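Local coordinates for protein glucanase (Klebsiella pneumoniae, PDB 5GY3) that probably cleaves internal beta-1,4-glucosidic linkages in cellulose, lichenin and cereal beta-glucans as an endoglucanase of glycosyl hydrolase family 8, at residues F34-A39 against D49-W54; N64-W69 against D113-S118; I92-L97 against F155-A160; Q131-G136 against R171-D176. One frame throughout, in Å; residues are numbered along the deposited sequence.

All four contacts lie in one (alpha/alpha)6-barrel domain of glycosyl hydrolase family 8, and helix 86-103 is the element that ties the first three together. Contact 3 is the most central, its centre about 11 Å from that of the chain; it and contact 1 are buried and mostly apolar, and neither has a direct hydrogen bond across it. The two share a border where Met36 and Leu37 meet Ala95 and Trp94. Contact 2, only partly buried, adds a serine hydroxyl and a water to its apolar patch, and its Ile115 packs on Ala93 and Leu96. Contact 4, also buried, lies beyond contact 3, reached through Trp158 on Leu173, and pairs a strand with a helix through a carboxylate.

Contact 1: residues F34-A39 against D49-W54; sequences FAMLLA and DKLWQW
Leu51 is the main bump of helix 45-59 and presses against helix 29-41 at Ala35, Met36 and Ala39. Its CD1 sits 3.6 Å from Ala35 O and 3.7 Å from Ala35 CB, with Ala39 CB one turn on at 4.1 Å, so the two small alanines form the shallow hollow that the methyl fills. Met36 is the answering bump: it slides past Leu51 in the opposite direction, its CG 3.8 Å from Leu51 CB. A bend at chi3 (65°) then places CE beside Trp52, 3.8 Å from both Trp52 CB and Trp52 CE3. SD stands obliquely to the six-membered ring, 5.5 Å from its centroid, a Met-aromatic contact. Segments 34-39 and 49-54 run nearly antiparallel, at 153° with axes 9.4 Å apart, as expected for neighbours joined by a short connection in an alpha/alpha barrel. Phe48, just before Asp49 on the same helix, also touches Met36 and Ala39. With no hydrogen bond across it, this pairing rests on dispersion and the burial of apolar surface.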
loop_
_atom_site.group_PDB
_atom_site.type_symbol
_atom_site.label_atom_id
_atom_site.label_comp_id
_atom_site.label_asym_id
_atom_site.label_seq_id
_atom_site.Cartn_x
_atom_site.Cartn_y
_atom_site.Cartn_z
ATOM N N PHE A 34 -7.349 -3.005 0.576
ATOM C CA PHE A 34 -7.035 -3.514 1.910
ATOM C C PHE A 34 -8.152 -4.412 2.419
ATOM O O PHE A 34 -7.907 -5.518 2.908
ATOM C CB PHE A 34 -6.848 -2.370 2.912
ATOM C CG PHE A 34 -5.506 -1.707 2.871
ATOM C CD1 PHE A 34 -4.455 -2.240 2.155
ATOM C CD2 PHE A 34 -5.303 -0.534 3.582
ATOM C CE1 PHE A 34 -3.210 -1.609 2.144
ATOM C CE2 PHE A 34 -4.062 0.103 3.574
ATOM C CZ PHE A 34 -3.020 -0.438 2.846
ATOM N N ALA A 35 -9.387 -3.921 2.348
ATOM C CA ALA A 35 -10.501 -4.683 2.898
ATOM C C ALA A 35 -10.735 -5.963 2.109
ATOM O O ALA A 35 -11.074 -7.000 2.689
ATOM C CB ALA A 35 -11.761 -3.829 2.911
ATOM N N MET A 36 -10.581 -5.909 0.785
ATOM C CA MET A 36 -10.715 -7.134 -0.003
ATOM C C MET A 36 -9.668 -8.169 0.396
ATOM O O MET A 36 -9.975 -9.362 0.494
ATOM C CB MET A 36 -10.619 -6.822 -1.495
ATOM C CG MET A 36 -11.856 -6.146 -2.058
ATOM S SD MET A 36 -11.645 -5.461 -3.711
ATOM C CE MET A 36 -11.354 -6.936 -4.699
ATOM N N LEU A 37 -8.424 -7.736 0.626
ATOM C CA LEU A 37 -7.395 -8.648 1.128
ATOM C C LEU A 37 -7.807 -9.261 2.459
ATOM O O LEU A 37 -7.671 -10.473 2.671
ATOM C CB LEU A 37 -6.060 -7.910 1.295
ATOM C CG LEU A 37 -5.236 -7.610 0.049
ATOM C CD1 LEU A 37 -4.093 -6.637 0.395
ATOM C CD2 LEU A 37 -4.677 -8.903 -0.531
ATOM N N LEU A 38 -8.289 -8.425 3.380
ATOM C CA LEU A 38 -8.675 -8.926 4.694
ATOM C C LEU A 38 -9.921 -9.805 4.621
ATOM O O LEU A 38 -10.064 -10.737 5.422
ATOM C CB LEU A 38 -8.878 -7.752 5.658
ATOM C CG LEU A 38 -7.627 -6.908 5.972
ATOM C CD1 LEU A 38 -7.985 -5.721 6.845
ATOM C CD2 LEU A 38 -6.541 -7.737 6.641
ATOM N N ALA A 39 -10.821 -9.540 3.673
ATOM C CA ALA A 39 -11.979 -10.419 3.513
ATOM C C ALA A 39 -11.551 -11.819 3.086
ATOM O O ALA A 39 -12.079 -12.814 3.593
ATOM C CB ALA A 39 -12.969 -9.820 2.515
ATOM N N ASP A 49 -17.312 -10.143 -2.002
ATOM C CA ASP A 49 -18.093 -9.856 -3.201
ATOM C C ASP A 49 -18.775 -8.492 -3.113
ATOM O O ASP A 49 -18.898 -7.795 -4.129
ATOM C CB ASP A 49 -19.113 -10.976 -3.450
ATOM C CG ASP A 49 -18.476 -12.248 -4.033
ATOM O OD1 ASP A 49 -17.395 -12.163 -4.652
ATOM O OD2 ASP A 49 -19.065 -13.341 -3.894
ATOM N N LYS A 50 -19.211 -8.086 -1.911
ATOM C CA LYS A 50 -19.787 -6.751 -1.738
ATOM C C LYS A 50 -18.741 -5.672 -1.994
ATOM O O LYS A 50 -19.000 -4.687 -2.697
ATOM C CB LYS A 50 -20.359 -6.586 -0.325
ATOM C CG LYS A 50 -21.754 -7.166 -0.072
ATOM C CD LYS A 50 -22.078 -7.203 1.449
ATOM C CE LYS A 50 -21.741 -8.574 2.067
ATOM N NZ LYS A 50 -21.322 -8.597 3.522
ATOM N N LEU A 51 -17.552 -5.837 -1.403
ATOM C CA LEU A 51 -16.480 -4.859 -1.574
ATOM C C LEU A 51 -16.084 -4.743 -3.035
ATOM O O LEU A 51 -15.931 -3.636 -3.569
ATOM C CB LEU A 51 -15.268 -5.259 -0.733
ATOM C CG LEU A 51 -15.425 -5.264 0.781
ATOM C CD1 LEU A 51 -14.320 -6.086 1.446
ATOM C CD2 LEU A 51 -15.416 -3.831 1.295
ATOM N N TRP A 52 -15.920 -5.889 -3.697
ATOM C CA TRP A 52 -15.483 -5.898 -5.090
ATOM C C TRP A 52 -16.578 -5.377 -6.015
ATOM O O TRP A 52 -16.301 -4.596 -6.936
ATOM C CB TRP A 52 -15.047 -7.317 -5.479
ATOM C CG TRP A 52 -14.788 -7.520 -6.943
ATOM C CD1 TRP A 52 -15.261 -8.543 -7.727
ATOM C CD2 TRP A 52 -13.992 -6.691 -7.806
ATOM N NE1 TRP A 52 -14.814 -8.393 -9.021
ATOM C CE2 TRP A 52 -14.037 -7.263 -9.095
ATOM C CE3 TRP A 52 -13.258 -5.513 -7.615
ATOM C CZ2 TRP A 52 -13.370 -6.701 -10.186
ATOM C CZ3 TRP A 52 -12.598 -4.955 -8.697
ATOM C CH2 TRP A 52 -12.661 -5.545 -9.968
ATOM N N GLN A 53 -17.826 -5.780 -5.773
ATOM C CA GLN A 53 -18.934 -5.300 -6.594
ATOM C C GLN A 53 -19.050 -3.780 -6.540
ATOM O O GLN A 53 -19.264 -3.133 -7.569
ATOM C CB GLN A 53 -20.240 -5.957 -6.143
ATOM C CG GLN A 53 -21.517 -5.318 -6.694
ATOM C CD GLN A 53 -22.780 -5.931 -6.079
ATOM O OE1 GLN A 53 -22.753 -6.438 -4.952
ATOM N NE2 GLN A 53 -23.887 -5.886 -6.820
ATOM N N TRP A 54 -18.913 -3.186 -5.354
ATOM C CA TRP A 54 -18.994 -1.732 -5.289
ATOM C C TRP A 54 -17.800 -1.093 -5.993
ATOM O O TRP A 54 -17.961 -0.140 -6.764
ATOM C CB TRP A 54 -19.083 -1.246 -3.841
ATOM C CG TRP A 54 -19.178 0.249 -3.802
ATOM C CD1 TRP A 54 -20.320 1.005 -3.867
ATOM C CD2 TRP A 54 -18.086 1.178 -3.748
ATOM N NE1 TRP A 54 -20.000 2.347 -3.840
ATOM C CE2 TRP A 54 -18.637 2.478 -3.772
ATOM C CE3 TRP A 54 -16.695 1.035 -3.676
ATOM C CZ2 TRP A 54 -17.844 3.629 -3.722
ATOM C CZ3 TRP A 54 -15.911 2.176 -3.622
ATOM C CH2 TRP A 54 -16.487 3.456 -3.645
#

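Contact 2: residues N64-W69 against D113-S118; sequences NGLFYW and DAITAS
Ser118 grips the 64-69 loop by its hydroxyl: OG donates to Asn64 O at 2.7 Å, the donor tilted 19° from the carbonyl plane. A water bridges the same two segments, donating to Gly65 O at 2.8 Å and to Ser118 OG at 3.1 Å, so that OG both gives and receives. Arg60 NH1 also hydrogen-bonds to Gly65 O. Within the loop, Asn64 OD1 accepts from Leu66 N in an Asx turn that shapes the bend. Gly65, at a positive phi of 82°, passes close to the hydroxyl, its CA 3.7 Å from Ser118 OG. The apolar part lies alongside. Leu66 CD2 rests 3.8 Å from Ser118 CB, and Ile115 CD1 meets the edge of the Phe67 ring in its plane, 3.7 Å from Phe67 CE1, the two side chains crossing at about a right angle. The loop, which links helix 45-59 to strand 70-71, is thus seated on helix 106-123, while Ile115 turns to Ala93 and Leu96 of helix 86-103.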
loop_
_atom_site.group_PDB
_atom_site.type_symbol
_atom_site.label_atom_id
_atom_site.label_comp_id
_atom_site.label_asym_id
_atom_site.label_seq_id
_atom_site.Cartn_x
_atom_site.Cartn_y
_atom_site.Cartn_z
ATOM N N ASN A 64 -8.938 2.643 -19.316
ATOM C CA ASN A 64 -7.689 1.914 -19.159
ATOM C C ASN A 64 -7.791 0.697 -18.250
ATOM O O ASN A 64 -6.782 0.022 -18.053
ATOM C CB ASN A 64 -6.568 2.855 -18.652
ATOM C CG ASN A 64 -6.890 3.513 -17.320
ATOM O OD1 ASN A 64 -7.706 3.020 -16.536
ATOM N ND2 ASN A 64 -6.228 4.634 -17.046
ATOM N N GLY A 65 -8.967 0.384 -17.705
ATOM C CA GLY A 65 -9.110 -0.788 -16.860
ATOM C C GLY A 65 -8.677 -0.615 -15.419
ATOM O O GLY A 65 -8.771 -1.582 -14.645
ATOM N N LEU A 66 -8.209 0.572 -15.025
ATOM C CA LEU A 66 -7.817 0.823 -13.648
ATOM C C LEU A 66 -9.016 1.435 -12.914
ATOM O O LEU A 66 -10.160 1.280 -13.347
ATOM C CB LEU A 66 -6.552 1.682 -13.625
ATOM C CG LEU A 66 -5.340 1.004 -14.288
ATOM C CD1 LEU A 66 -4.192 1.989 -14.409
ATOM C CD2 LEU A 66 -4.930 -0.200 -13.450
ATOM N N PHE A 67 -8.787 2.116 -11.797
ATOM C CA PHE A 67 -9.883 2.583 -10.962
ATOM C C PHE A 67 -9.652 4.029 -10.548
ATOM O O PHE A 67 -8.554 4.379 -10.105
ATOM C CB PHE A 67 -10.034 1.701 -9.712
ATOM C CG PHE A 67 -10.246 0.250 -10.030
ATOM C CD1 PHE A 67 -9.168 -0.601 -10.199
ATOM C CD2 PHE A 67 -11.524 -0.257 -10.189
ATOM C CE1 PHE A 67 -9.367 -1.945 -10.517
ATOM C CE2 PHE A 67 -11.731 -1.597 -10.494
ATOM C CZ PHE A 67 -10.652 -2.436 -10.667
ATOM N N TYR A 68 -10.691 4.861 -10.667
ATOM C CA TYR A 68 -10.675 6.164 -10.003
ATOM C C TYR A 68 -10.382 5.968 -8.521
ATOM O O TYR A 68 -10.982 5.107 -7.872
ATOM C CB TYR A 68 -12.023 6.867 -10.190
ATOM C CG TYR A 68 -12.470 6.943 -11.632
ATOM C CD1 TYR A 68 -11.635 7.464 -12.611
ATOM C CD2 TYR A 68 -13.726 6.494 -12.014
ATOM C CE1 TYR A 68 -12.041 7.543 -13.930
ATOM C CE2 TYR A 68 -14.140 6.563 -13.335
ATOM C CZ TYR A 68 -13.293 7.088 -14.287
ATOM O OH TYR A 68 -13.699 7.161 -15.604
ATOM N N TRP A 69 -9.448 6.754 -7.982
ATOM C CA TRP A 69 -8.874 6.367 -6.698
ATOM C C TRP A 69 -9.715 6.778 -5.497
ATOM O O TRP A 69 -9.586 6.153 -4.448
ATOM C CB TRP A 69 -7.460 6.934 -6.532
ATOM C CG TRP A 69 -7.410 8.398 -6.167
ATOM C CD1 TRP A 69 -7.588 9.458 -7.007
ATOM C CD2 TRP A 69 -7.145 8.954 -4.866
ATOM N NE1 TRP A 69 -7.450 10.645 -6.312
ATOM C CE2 TRP A 69 -7.182 10.359 -4.997
ATOM C CE3 TRP A 69 -6.882 8.398 -3.605
ATOM C CZ2 TRP A 69 -6.970 11.216 -3.914
ATOM C CZ3 TRP A 69 -6.671 9.251 -2.531
ATOM C CH2 TRP A 69 -6.712 10.643 -2.695
ATOM N N ASP A 113 -6.195 -10.591 -13.767
ATOM C CA ASP A 113 -5.319 -10.543 -14.937
ATOM C C ASP A 113 -5.527 -9.268 -15.751
ATOM O O ASP A 113 -4.570 -8.726 -16.315
ATOM C CB ASP A 113 -5.563 -11.756 -15.835
ATOM C CG ASP A 113 -5.165 -13.068 -15.192
ATOM O OD1 ASP A 113 -4.327 -13.050 -14.276
ATOM O OD2 ASP A 113 -5.690 -14.122 -15.632
ATOM N N ALA A 114 -6.776 -8.809 -15.876
ATOM C CA ALA A 114 -7.036 -7.591 -16.635
ATOM C C ALA A 114 -6.391 -6.385 -15.968
ATOM O O ALA A 114 -5.805 -5.529 -16.648
ATOM C CB ALA A 114 -8.547 -7.383 -16.798
ATOM N N ILE A 115 -6.482 -6.310 -14.638
ATOM C CA ILE A 115 -5.925 -5.185 -13.891
ATOM C C ILE A 115 -4.404 -5.211 -13.930
ATOM O O ILE A 115 -3.770 -4.168 -14.131
ATOM C CB ILE A 115 -6.451 -5.193 -12.442
ATOM C CG1 ILE A 115 -7.987 -5.107 -12.448
ATOM C CG2 ILE A 115 -5.811 -4.055 -11.617
ATOM C CD1 ILE A 115 -8.641 -5.528 -11.136
ATOM N N THR A 116 -3.788 -6.390 -13.747
ATOM C CA THR A 116 -2.327 -6.428 -13.786
ATOM C C THR A 116 -1.805 -6.098 -15.181
ATOM O O THR A 116 -0.780 -5.424 -15.313
ATOM C CB THR A 116 -1.774 -7.774 -13.302
ATOM O OG1 THR A 116 -2.282 -8.854 -14.094
ATOM C CG2 THR A 116 -2.142 -8.001 -11.847
ATOM N N ALA A 117 -2.496 -6.545 -16.233
ATOM C CA ALA A 117 -2.093 -6.137 -17.579
ATOM C C ALA A 117 -2.235 -4.630 -17.756
ATOM O O ALA A 117 -1.373 -3.985 -18.374
ATOM C CB ALA A 117 -2.908 -6.883 -18.633
ATOM N N SER A 118 -3.305 -4.050 -17.201
ATOM C CA SER A 118 -3.480 -2.598 -17.247
ATOM C C SER A 118 -2.389 -1.874 -16.467
ATOM O O SER A 118 -1.917 -0.809 -16.885
ATOM C CB SER A 118 -4.856 -2.210 -16.695
ATOM O OG SER A 118 -5.886 -2.515 -17.615
HETATM O O HOH W 1 -8.223 -3.857 -16.145
#

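Contact 3: residues I92-L97 against F155-A160; sequences IAWALL and FPAWRA
Trp94 lays its indole flat against helix 155-164, reaching it from helix 86-103 in a helix-helix contact of the (alpha/alpha)6 barrel. CB starts 3.9 Å from Ala157 CB, and chi1 of -172° sets CG anti to the backbone N. From CG onward the ring is covered on one face: CD2 lies 3.5 Å from Ala157 CB, and Ala157 CA stands over the five-membered ring, 3.6 Å from its centroid and 9° off the normal, a CH-pi contact. CE3 still touches the same methyl. On the pyrrole side CD1 and NE1 meet Ala160 CB obliquely, while NE1 donates to a water at 3.0 Å, which also receives a weak bond from Arg159 NH2. Farther out, CZ2 nears Pro156 CB, and at the tip CH2 reaches Pro156 CG at 3.6 Å. One turn on from Trp94, Leu97 adds its CD2, 3.6 Å from Ala160 O. Segments 92-97 and 155-160 cross at 52°, their axes 9.8 Å apart; Ala157 and Ala160, with only a methyl each, let the indole lie close. The side chain of Ala157 is about 9 Å from that of Asp87, the predicted nucleophile. Trp227 and Leu37 also touch the indole. Dispersion over a broad aromatic face therefore carries the contact, and the buried indole's one polar atom is satisfied by water.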
loop_
_atom_site.group_PDB
_atom_site.type_symbol
_atom_site.label_atom_id
_atom_site.label_comp_id
_atom_site.label_asym_id
_atom_site.label_seq_id
_atom_site.Cartn_x
_atom_site.Cartn_y
_atom_site.Cartn_z
ATOM N N ILE A 92 -6.201 -4.247 -5.092
ATOM C CA ILE A 92 -7.425 -4.858 -5.611
ATOM C C ILE A 92 -7.092 -6.080 -6.457
ATOM O O ILE A 92 -7.688 -7.150 -6.291
ATOM C CB ILE A 92 -8.243 -3.821 -6.406
ATOM C CG1 ILE A 92 -8.814 -2.746 -5.464
ATOM C CG2 ILE A 92 -9.351 -4.513 -7.208
ATOM C CD1 ILE A 92 -9.262 -1.425 -6.172
ATOM N N ALA A 93 -6.137 -5.939 -7.386
ATOM C CA ALA A 93 -5.787 -7.068 -8.245
ATOM C C ALA A 93 -5.190 -8.208 -7.433
ATOM O O ALA A 93 -5.397 -9.386 -7.750
ATOM C CB ALA A 93 -4.810 -6.627 -9.339
ATOM N N TRP A 94 -4.408 -7.869 -6.411
ATOM C CA TRP A 94 -3.798 -8.879 -5.553
ATOM C C TRP A 94 -4.858 -9.612 -4.743
ATOM O O TRP A 94 -4.833 -10.845 -4.643
ATOM C CB TRP A 94 -2.780 -8.196 -4.632
ATOM C CG TRP A 94 -1.935 -9.109 -3.824
ATOM C CD1 TRP A 94 -1.623 -10.419 -4.089
ATOM C CD2 TRP A 94 -1.263 -8.773 -2.613
ATOM N NE1 TRP A 94 -0.794 -10.913 -3.108
ATOM C CE2 TRP A 94 -0.556 -9.919 -2.193
ATOM C CE3 TRP A 94 -1.184 -7.607 -1.840
ATOM C CZ2 TRP A 94 0.202 -9.939 -1.025
ATOM C CZ3 TRP A 94 -0.411 -7.625 -0.687
ATOM C CH2 TRP A 94 0.278 -8.781 -0.298
ATOM N N ALA A 95 -5.812 -8.866 -4.176
ATOM C CA ALA A 95 -6.899 -9.497 -3.437
ATOM C C ALA A 95 -7.694 -10.457 -4.323
ATOM O O ALA A 95 -8.084 -11.547 -3.876
ATOM C CB ALA A 95 -7.809 -8.423 -2.843
ATOM N N LEU A 96 -7.941 -10.068 -5.579
ATOM C CA LEU A 96 -8.667 -10.936 -6.509
ATOM C C LEU A 96 -7.897 -12.216 -6.794
ATOM O O LEU A 96 -8.483 -13.305 -6.839
ATOM C CB LEU A 96 -8.952 -10.188 -7.813
ATOM C CG LEU A 96 -10.097 -9.180 -7.672
ATOM C CD1 LEU A 96 -10.062 -8.107 -8.765
ATOM C CD2 LEU A 96 -11.446 -9.921 -7.661
ATOM N N LEU A 97 -6.583 -12.109 -7.002
ATOM C CA LEU A 97 -5.768 -13.307 -7.181
ATOM C C LEU A 97 -5.886 -14.230 -5.971
ATOM O O LEU A 97 -6.073 -15.449 -6.108
ATOM C CB LEU A 97 -4.320 -12.890 -7.429
ATOM C CG LEU A 97 -3.446 -13.803 -8.263
ATOM C CD1 LEU A 97 -4.169 -14.068 -9.583
ATOM C CD2 LEU A 97 -2.116 -13.103 -8.503
ATOM N N PHE A 155 5.818 -5.098 -2.988
ATOM C CA PHE A 155 6.614 -6.266 -3.357
ATOM C C PHE A 155 5.878 -7.599 -3.229
ATOM O O PHE A 155 6.002 -8.421 -4.150
ATOM C CB PHE A 155 7.906 -6.283 -2.524
ATOM C CG PHE A 155 8.725 -5.037 -2.676
ATOM C CD1 PHE A 155 9.357 -4.752 -3.878
ATOM C CD2 PHE A 155 8.844 -4.145 -1.622
ATOM C CE1 PHE A 155 10.118 -3.588 -4.028
ATOM C CE2 PHE A 155 9.597 -2.975 -1.767
ATOM C CZ PHE A 155 10.238 -2.711 -2.967
ATOM N N PRO A 156 5.110 -7.886 -2.169
ATOM C CA PRO A 156 4.465 -9.210 -2.115
ATOM C C PRO A 156 3.377 -9.387 -3.168
ATOM O O PRO A 156 3.160 -10.513 -3.647
ATOM C CB PRO A 156 3.904 -9.270 -0.686
ATOM C CG PRO A 156 3.698 -7.825 -0.307
ATOM C CD PRO A 156 4.866 -7.110 -0.935
ATOM N N ALA A 157 2.689 -8.306 -3.540
ATOM C CA ALA A 157 1.737 -8.379 -4.638
ATOM C C ALA A 157 2.444 -8.654 -5.957
ATOM O O ALA A 157 1.991 -9.486 -6.751
ATOM C CB ALA A 157 0.937 -7.088 -4.720
ATOM N N TRP A 158 3.552 -7.949 -6.218
ATOM C CA TRP A 158 4.268 -8.140 -7.476
ATOM C C TRP A 158 4.762 -9.576 -7.619
ATOM O O TRP A 158 4.738 -10.144 -8.718
ATOM C CB TRP A 158 5.438 -7.167 -7.566
ATOM C CG TRP A 158 5.022 -5.727 -7.621
ATOM C CD1 TRP A 158 3.747 -5.234 -7.636
ATOM C CD2 TRP A 158 5.894 -4.592 -7.667
ATOM N NE1 TRP A 158 3.774 -3.861 -7.700
ATOM C CE2 TRP A 158 5.081 -3.443 -7.712
ATOM C CE3 TRP A 158 7.290 -4.441 -7.680
ATOM C CZ2 TRP A 158 5.612 -2.152 -7.779
ATOM C CZ3 TRP A 158 7.821 -3.159 -7.736
ATOM C CH2 TRP A 158 6.984 -2.032 -7.786
ATOM N N ARG A 159 5.225 -10.175 -6.519
ATOM C CA ARG A 159 5.674 -11.563 -6.584
ATOM C C ARG A 159 4.502 -12.481 -6.919
ATOM O O ARG A 159 4.632 -13.383 -7.754
ATOM C CB ARG A 159 6.339 -11.968 -5.259
ATOM C CG ARG A 159 6.836 -13.412 -5.207
ATOM C CD ARG A 159 6.542 -14.065 -3.873
ATOM N NE ARG A 159 5.302 -13.506 -3.269
ATOM C CZ ARG A 159 4.132 -14.122 -3.243
ATOM N NH1 ARG A 159 4.036 -15.320 -3.779
ATOM N NH2 ARG A 159 3.101 -13.538 -2.671
ATOM N N ALA A 160 3.338 -12.236 -6.308
ATOM C CA ALA A 160 2.150 -13.021 -6.625
ATOM C C ALA A 160 1.753 -12.859 -8.084
ATOM O O ALA A 160 1.402 -13.842 -8.749
ATOM C CB ALA A 160 0.985 -12.614 -5.717
HETATM O O HOH W 2 -0.270 -13.812 -2.570
#

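Contact 4: residues Q131-G136 against R171-D176; sequences QVMLPG and RTLQTD
Thr172, Leu173 and Asp176 of helix 167-183 meet Gln131 of strand 130-133, the second strand of a two-stranded antiparallel hairpin; segment 171-176 crosses strand 131-133 nearly perpendicularly. Thr172 comes first: its CG2 is 3.8 Å from Gln131 CG, where the two side chains cross obliquely, while its OG1 turns back to Thr168 O within the helix. Leu173 follows as the main apolar wedge. Its chi1 of -166° sets CG anti to the backbone N; from there CD1 lies 3.6 Å from Gln131 O and CD2 meets Met133 CE at 3.9 Å, the two side chains crossing at about a right angle. Leu173 also packs on Trp158 and Val124. A water ties the backbones together, donating to Gln131 O and to Leu173 O. One turn farther, Asp176 brings its carboxylate up to the strand, where Arg130 forms a salt bridge to OD1; that neighbouring charge would favour the ionised form. The side-chain amide of Gln131 leads away, NE2 hydrogen-bonding Thr126 OG1 of the other strand. At the closing grip, Gln131 N donates to Asp176 OD2 at 2.7 Å and 170°, on the anti side of the oxygen and 35° out of the carboxylate plane.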
loop_
_atom_site.group_PDB
_atom_site.type_symbol
_atom_site.label_atom_id
_atom_site.label_comp_id
_atom_site.label_asym_id
_atom_site.label_seq_id
_atom_site.Cartn_x
_atom_site.Cartn_y
_atom_site.Cartn_z
ATOM N N GLN A 131 12.697 -0.154 -15.007
ATOM C CA GLN A 131 11.241 -0.164 -15.047
ATOM C C GLN A 131 10.729 0.365 -13.718
ATOM O O GLN A 131 11.166 -0.101 -12.665
ATOM C CB GLN A 131 10.698 -1.575 -15.282
ATOM C CG GLN A 131 11.145 -2.192 -16.607
ATOM C CD GLN A 131 10.679 -1.380 -17.796
ATOM O OE1 GLN A 131 9.507 -1.445 -18.185
ATOM N NE2 GLN A 131 11.591 -0.602 -18.384
ATOM N N VAL A 132 9.816 1.336 -13.769
ATOM C CA VAL A 132 9.276 1.967 -12.567
ATOM C C VAL A 132 7.762 2.095 -12.710
ATOM O O VAL A 132 7.249 2.376 -13.798
ATOM C CB VAL A 132 9.918 3.351 -12.291
ATOM C CG1 VAL A 132 11.431 3.271 -12.360
ATOM C CG2 VAL A 132 9.462 4.369 -13.282
ATOM N N MET A 133 7.051 1.897 -11.600
ATOM C CA MET A 133 5.609 2.091 -11.542
ATOM C C MET A 133 5.300 3.501 -11.040
ATOM O O MET A 133 5.711 3.878 -9.935
ATOM C CB MET A 133 4.949 1.061 -10.629
ATOM C CG MET A 133 3.453 1.268 -10.494
ATOM S SD MET A 133 2.648 0.045 -9.431
ATOM C CE MET A 133 2.751 -1.420 -10.473
ATOM N N LEU A 134 4.601 4.273 -11.867
ATOM C CA LEU A 134 4.150 5.606 -11.493
ATOM C C LEU A 134 3.065 5.522 -10.419
ATOM O O LEU A 134 2.327 4.536 -10.355
ATOM C CB LEU A 134 3.586 6.326 -12.715
ATOM C CG LEU A 134 4.540 6.569 -13.894
ATOM C CD1 LEU A 134 3.775 6.996 -15.121
ATOM C CD2 LEU A 134 5.548 7.626 -13.513
ATOM N N PRO A 135 2.932 6.555 -9.573
ATOM C CA PRO A 135 1.833 6.553 -8.584
ATOM C C PRO A 135 0.455 6.649 -9.213
ATOM O O PRO A 135 -0.534 6.305 -8.554
ATOM C CB PRO A 135 2.124 7.791 -7.725
ATOM C CG PRO A 135 3.596 8.063 -7.913
ATOM C CD PRO A 135 3.889 7.649 -9.333
ATOM N N GLY A 136 0.369 7.154 -10.440
ATOM C CA GLY A 136 -0.879 7.246 -11.178
ATOM C C GLY A 136 -0.562 7.508 -12.632
ATOM O O GLY A 136 0.555 7.909 -12.975
ATOM N N ARG A 171 8.809 -9.653 -12.566
ATOM C CA ARG A 171 10.072 -9.917 -11.888
ATOM C C ARG A 171 11.061 -8.777 -12.105
ATOM O O ARG A 171 11.768 -8.371 -11.173
ATOM C CB ARG A 171 10.662 -11.242 -12.371
ATOM C CG ARG A 171 10.030 -12.449 -11.727
ATOM C CD ARG A 171 10.982 -13.633 -11.779
ATOM N NE ARG A 171 10.382 -14.833 -11.220
ATOM C CZ ARG A 171 10.920 -16.043 -11.323
ATOM N NH1 ARG A 171 12.072 -16.210 -11.964
ATOM N NH2 ARG A 171 10.302 -17.087 -10.795
ATOM N N THR A 172 11.117 -8.242 -13.326
ATOM C CA THR A 172 11.982 -7.094 -13.582
ATOM C C THR A 172 11.547 -5.886 -12.766
ATOM O O THR A 172 12.388 -5.165 -12.212
ATOM C CB THR A 172 11.982 -6.771 -15.074
ATOM O OG1 THR A 172 12.693 -7.800 -15.778
ATOM C CG2 THR A 172 12.641 -5.404 -15.345
ATOM N N LEU A 173 10.238 -5.639 -12.689
ATOM C CA LEU A 173 9.753 -4.516 -11.887
ATOM C C LEU A 173 10.146 -4.690 -10.428
ATOM O O LEU A 173 10.584 -3.735 -9.767
ATOM C CB LEU A 173 8.229 -4.377 -12.025
ATOM C CG LEU A 173 7.650 -3.048 -11.513
ATOM C CD1 LEU A 173 7.998 -1.884 -12.467
ATOM C CD2 LEU A 173 6.146 -3.131 -11.264
ATOM N N GLN A 174 10.026 -5.910 -9.914
ATOM C CA GLN A 174 10.440 -6.157 -8.535
ATOM C C GLN A 174 11.937 -5.943 -8.357
ATOM O O GLN A 174 12.364 -5.303 -7.389
ATOM C CB GLN A 174 10.037 -7.564 -8.107
ATOM C CG GLN A 174 10.652 -7.950 -6.788
ATOM C CD GLN A 174 9.758 -8.827 -5.965
ATOM O OE1 GLN A 174 9.737 -8.724 -4.732
ATOM N NE2 GLN A 174 9.013 -9.710 -6.634
ATOM N N THR A 175 12.752 -6.467 -9.280
ATOM C CA THR A 175 14.195 -6.259 -9.215
ATOM C C THR A 175 14.541 -4.778 -9.229
ATOM O O THR A 175 15.364 -4.307 -8.436
ATOM C CB THR A 175 14.866 -6.959 -10.394
ATOM O OG1 THR A 175 14.747 -8.378 -10.235
ATOM C CG2 THR A 175 16.332 -6.560 -10.475
ATOM N N ASP A 176 13.925 -4.030 -10.146
ATOM C CA ASP A 176 14.232 -2.615 -10.280
ATOM C C ASP A 176 13.723 -1.818 -9.083
ATOM O O ASP A 176 14.349 -0.831 -8.676
ATOM C CB ASP A 176 13.637 -2.092 -11.587
ATOM C CG ASP A 176 14.456 -2.516 -12.822
ATOM O OD1 ASP A 176 15.593 -2.995 -12.640
ATOM O OD2 ASP A 176 13.972 -2.353 -13.972
HETATM O O HOH W 3 10.379 -0.860 -10.152
#